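Side-chain contact in solute-binding protein (Thermoactinomyces vulgaris, PDB 2ZYO), which binds cyclodextrins and linear maltodextrins such as maltotetraose, and probably hands them on to a membrane transporter for uptake: residues 318-323 / 329-334. Residues are numbered along the deposited sequence; the frame is centred on the assembly and turned at random.
Sequences EIPPQK and PMIKNN
Ile319, first of the loop residues to touch the short helix 329-332, offers its CG2 branch to the CD1 methyl of Ile331, 4.3 Å away. The contact is wholly apolar, and the two isoleucines are also where the backbones come nearest, their CA atoms 7.6 Å apart. The same Ile319 side chain packs on Ile128 of strand 120-136 and on Phe340 and Ala341 of helix 338-344, while its backbone hydrogen-bonds with Ile128. In this periplasmic-binding-protein-type fold, the contact joins the loop following helix 306-316 to a helical turn a few residues later, with Phe313 of that longer helix touching both Pro320 and Ile331. Next comes Pro320, where CD of the ring faces the end of the Ile331 chain at CD1, 4.0 Å away. That one methyl therefore serves both loop residues. CG1 of Ile331 stands beside the backbone N, anti to the carbonyl carbon (chi1 -60°), and chi2 of -65° folds CD1 back between CA and CG2, leaving the methyl in front of the loop. Pro321 is the centre of an inverse gamma turn, closed by a weak hydrogen bond of 2.7 Å from Gln322 N to Pro320 O; its ring packs on Pro125 and Ile128.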
ATOM      1  N   GLU A 318      -3.320 -10.699   6.342  1.00 12.37           N
ATOM      2  CA  GLU A 318      -2.610  -9.443   6.115  1.00 12.05           C
ATOM      3  C   GLU A 318      -1.326  -9.416   6.931  1.00 10.88           C
ATOM      4  O   GLU A 318      -1.340  -9.670   8.139  1.00  9.33           O
ATOM      5  CB  GLU A 318      -3.493  -8.238   6.462  1.00 13.04           C
ATOM      6  CG  GLU A 318      -4.801  -8.155   5.670  1.00 14.83           C
ATOM      7  CD  GLU A 318      -5.507  -6.812   5.812  1.00 17.34           C
ATOM      8  OE1 GLU A 318      -5.404  -6.174   6.882  1.00 16.43           O
ATOM      9  OE2 GLU A 318      -6.173  -6.385   4.843  1.00 21.03           O
ATOM     10  N   ILE A 319      -0.219  -9.109   6.259  1.00 10.51           N
ATOM     11  CA  ILE A 319       1.103  -9.099   6.885  1.00  8.89           C
ATOM     12  C   ILE A 319       1.224  -7.981   7.921  1.00  8.53           C
ATOM     13  O   ILE A 319       1.061  -6.812   7.585  1.00  9.03           O
ATOM     14  CB  ILE A 319       2.225  -8.950   5.827  1.00 11.10           C
ATOM     15  CG1 ILE A 319       2.155 -10.098   4.818  1.00 13.05           C
ATOM     16  CG2 ILE A 319       3.600  -8.904   6.496  1.00 12.22           C
ATOM     17  CD1 ILE A 319       2.944  -9.851   3.547  1.00 15.19           C
ATOM     18  N   PRO A 320       1.513  -8.340   9.186  1.00  9.01           N
ATOM     19  CA  PRO A 320       1.734  -7.299  10.184  1.00  8.94           C
ATOM     20  C   PRO A 320       3.186  -6.814  10.148  1.00  8.97           C
ATOM     21  O   PRO A 320       4.104  -7.633  10.247  1.00  8.75           O
ATOM     22  CB  PRO A 320       1.427  -8.010  11.507  1.00  9.57           C
ATOM     23  CG  PRO A 320       1.726  -9.455  11.249  1.00 10.27           C
ATOM     24  CD  PRO A 320       1.645  -9.695   9.754  1.00 11.36           C
ATOM     25  N   PRO A 321       3.403  -5.494   9.994  1.00  9.47           N
ATOM     26  CA  PRO A 321       4.780  -5.007   9.933  1.00 10.02           C
ATOM     27  C   PRO A 321       5.376  -4.871  11.335  1.00  9.46           C
ATOM     28  O   PRO A 321       5.776  -3.780  11.761  1.00 10.61           O
ATOM     29  CB  PRO A 321       4.644  -3.658   9.229  1.00 11.08           C
ATOM     30  CG  PRO A 321       3.275  -3.188   9.571  1.00  9.95           C
ATOM     31  CD  PRO A 321       2.423  -4.397   9.865  1.00  9.86           C
ATOM     32  N   GLN A 322       5.414  -6.002  12.030  1.00  8.67           N
ATOM     33  CA  GLN A 322       5.910  -6.111  13.388  1.00  8.91           C
ATOM     34  C   GLN A 322       7.212  -6.902  13.296  1.00  9.83           C
ATOM     35  O   GLN A 322       7.226  -8.005  12.744  1.00 10.19           O
ATOM     36  CB  GLN A 322       4.868  -6.850  14.238  1.00  8.98           C
ATOM     37  CG  GLN A 322       4.826  -6.463  15.717  1.00  9.76           C
ATOM     38  CD  GLN A 322       5.801  -7.245  16.593  1.00  9.87           C
ATOM     39  OE1 GLN A 322       5.888  -6.998  17.793  1.00 11.88           O
ATOM     40  NE2 GLN A 322       6.533  -8.184  16.001  1.00  8.97           N
ATOM     41  N   LYS A 323       8.296  -6.333  13.823  1.00 10.35           N
ATOM     42  CA  LYS A 323       9.659  -6.850  13.595  1.00 11.29           C
ATOM     43  C   LYS A 323       9.827  -8.346  13.873  1.00 12.70           C
ATOM     44  O   LYS A 323      10.333  -9.085  13.027  1.00 12.22           O
ATOM     45  CB  LYS A 323      10.697  -6.044  14.383  1.00 13.19           C
ATOM     46  CG  LYS A 323      10.955  -4.648  13.844  1.00 13.13           C
ATOM     47  CD  LYS A 323      12.131  -4.010  14.560  1.00 14.81           C
ATOM     48  CE  LYS A 323      12.438  -2.628  14.023  1.00 16.33           C
ATOM     49  NZ  LYS A 323      13.491  -1.957  14.827  1.00 18.97           N
ATOM     50  N   PRO A 329       8.311 -17.976  11.347  1.00 17.98           N
ATOM     51  CA  PRO A 329       7.913 -18.929  10.302  1.00 18.32           C
ATOM     52  C   PRO A 329       6.488 -18.744   9.762  1.00 17.38           C
ATOM     53  O   PRO A 329       6.219 -19.138   8.626  1.00 18.85           O
ATOM     54  CB  PRO A 329       8.038 -20.286  11.000  1.00 18.85           C
ATOM     55  CG  PRO A 329       9.067 -20.073  12.040  1.00 19.28           C
ATOM     56  CD  PRO A 329       8.861 -18.670  12.528  1.00 20.06           C
ATOM     57  N   MET A 330       5.592 -18.149  10.552  1.00 16.53           N
ATOM     58  CA  MET A 330       4.222 -17.884  10.088  1.00 15.95           C
ATOM     59  C   MET A 330       4.202 -16.972   8.853  1.00 15.32           C
ATOM     60  O   MET A 330       3.274 -17.028   8.045  1.00 15.33           O
ATOM     61  CB  MET A 330       3.339 -17.317  11.213  1.00 14.87           C
ATOM     62  CG  MET A 330       3.569 -15.843  11.553  1.00 15.15           C
ATOM     63  SD  MET A 330       2.426 -15.195  12.791  1.00 16.10           S
ATOM     64  CE  MET A 330       3.043 -15.979  14.282  1.00 15.96           C
ATOM     65  N   ILE A 331       5.235 -16.144   8.720  1.00 14.92           N
ATOM     66  CA  ILE A 331       5.406 -15.280   7.556  1.00 16.02           C
ATOM     67  C   ILE A 331       6.386 -15.906   6.559  1.00 17.94           C
ATOM     68  O   ILE A 331       6.067 -16.064   5.377  1.00 17.80           O
ATOM     69  CB  ILE A 331       5.903 -13.864   7.966  1.00 15.38           C
ATOM     70  CG1 ILE A 331       4.900 -13.171   8.903  1.00 14.40           C
ATOM     71  CG2 ILE A 331       6.207 -13.008   6.735  1.00 15.37           C
ATOM     72  CD1 ILE A 331       3.544 -12.845   8.290  1.00 15.73           C
ATOM     73  N   LYS A 332       7.566 -16.271   7.054  1.00 19.26           N
ATOM     74  CA  LYS A 332       8.673 -16.715   6.204  1.00 19.45           C
ATOM     75  C   LYS A 332       8.441 -18.058   5.508  1.00 19.44           C
ATOM     76  O   LYS A 332       8.964 -18.288   4.415  1.00 18.97           O
ATOM     77  CB  LYS A 332       9.984 -16.744   6.994  1.00 19.90           C
ATOM     78  CG  LYS A 332      10.444 -15.370   7.473  1.00 23.24           C
ATOM     79  CD  LYS A 332      11.803 -15.426   8.156  1.00 26.39           C
ATOM     80  CE  LYS A 332      12.950 -15.393   7.153  1.00 27.58           C
ATOM     81  NZ  LYS A 332      13.042 -14.100   6.411  1.00 29.01           N
ATOM     82  N   ASN A 333       7.666 -18.937   6.139  1.00 19.39           N
ATOM     83  CA  ASN A 333       7.421 -20.270   5.584  1.00 20.76           C
ATOM     84  C   ASN A 333       6.042 -20.431   4.934  1.00 20.49           C
ATOM     85  O   ASN A 333       5.622 -21.547   4.610  1.00 20.71           O
ATOM     86  CB  ASN A 333       7.667 -21.350   6.643  1.00 21.72           C
ATOM     87  CG  ASN A 333       9.098 -21.341   7.174  1.00 24.51           C
ATOM     88  OD1 ASN A 333       9.975 -20.660   6.637  1.00 25.91           O
ATOM     89  ND2 ASN A 333       9.334 -22.096   8.239  1.00 26.63           N
ATOM     90  N   ASN A 334       5.353 -19.308   4.742  1.00 18.96           N
ATOM     91  CA  ASN A 334       4.086 -19.277   4.017  1.00 19.39           C
ATOM     92  C   ASN A 334       4.322 -18.890   2.554  1.00 19.91           C
ATOM     93  O   ASN A 334       4.759 -17.770   2.274  1.00 18.64           O
ATOM     94  CB  ASN A 334       3.110 -18.302   4.688  1.00 18.35           C
ATOM     95  CG  ASN A 334       1.694 -18.404   4.133  1.00 19.99           C
ATOM     96  OD1 ASN A 334       1.486 -18.593   2.933  1.00 19.77           O
ATOM     97  ND2 ASN A 334       0.713 -18.261   5.010  1.00 18.69           N
TER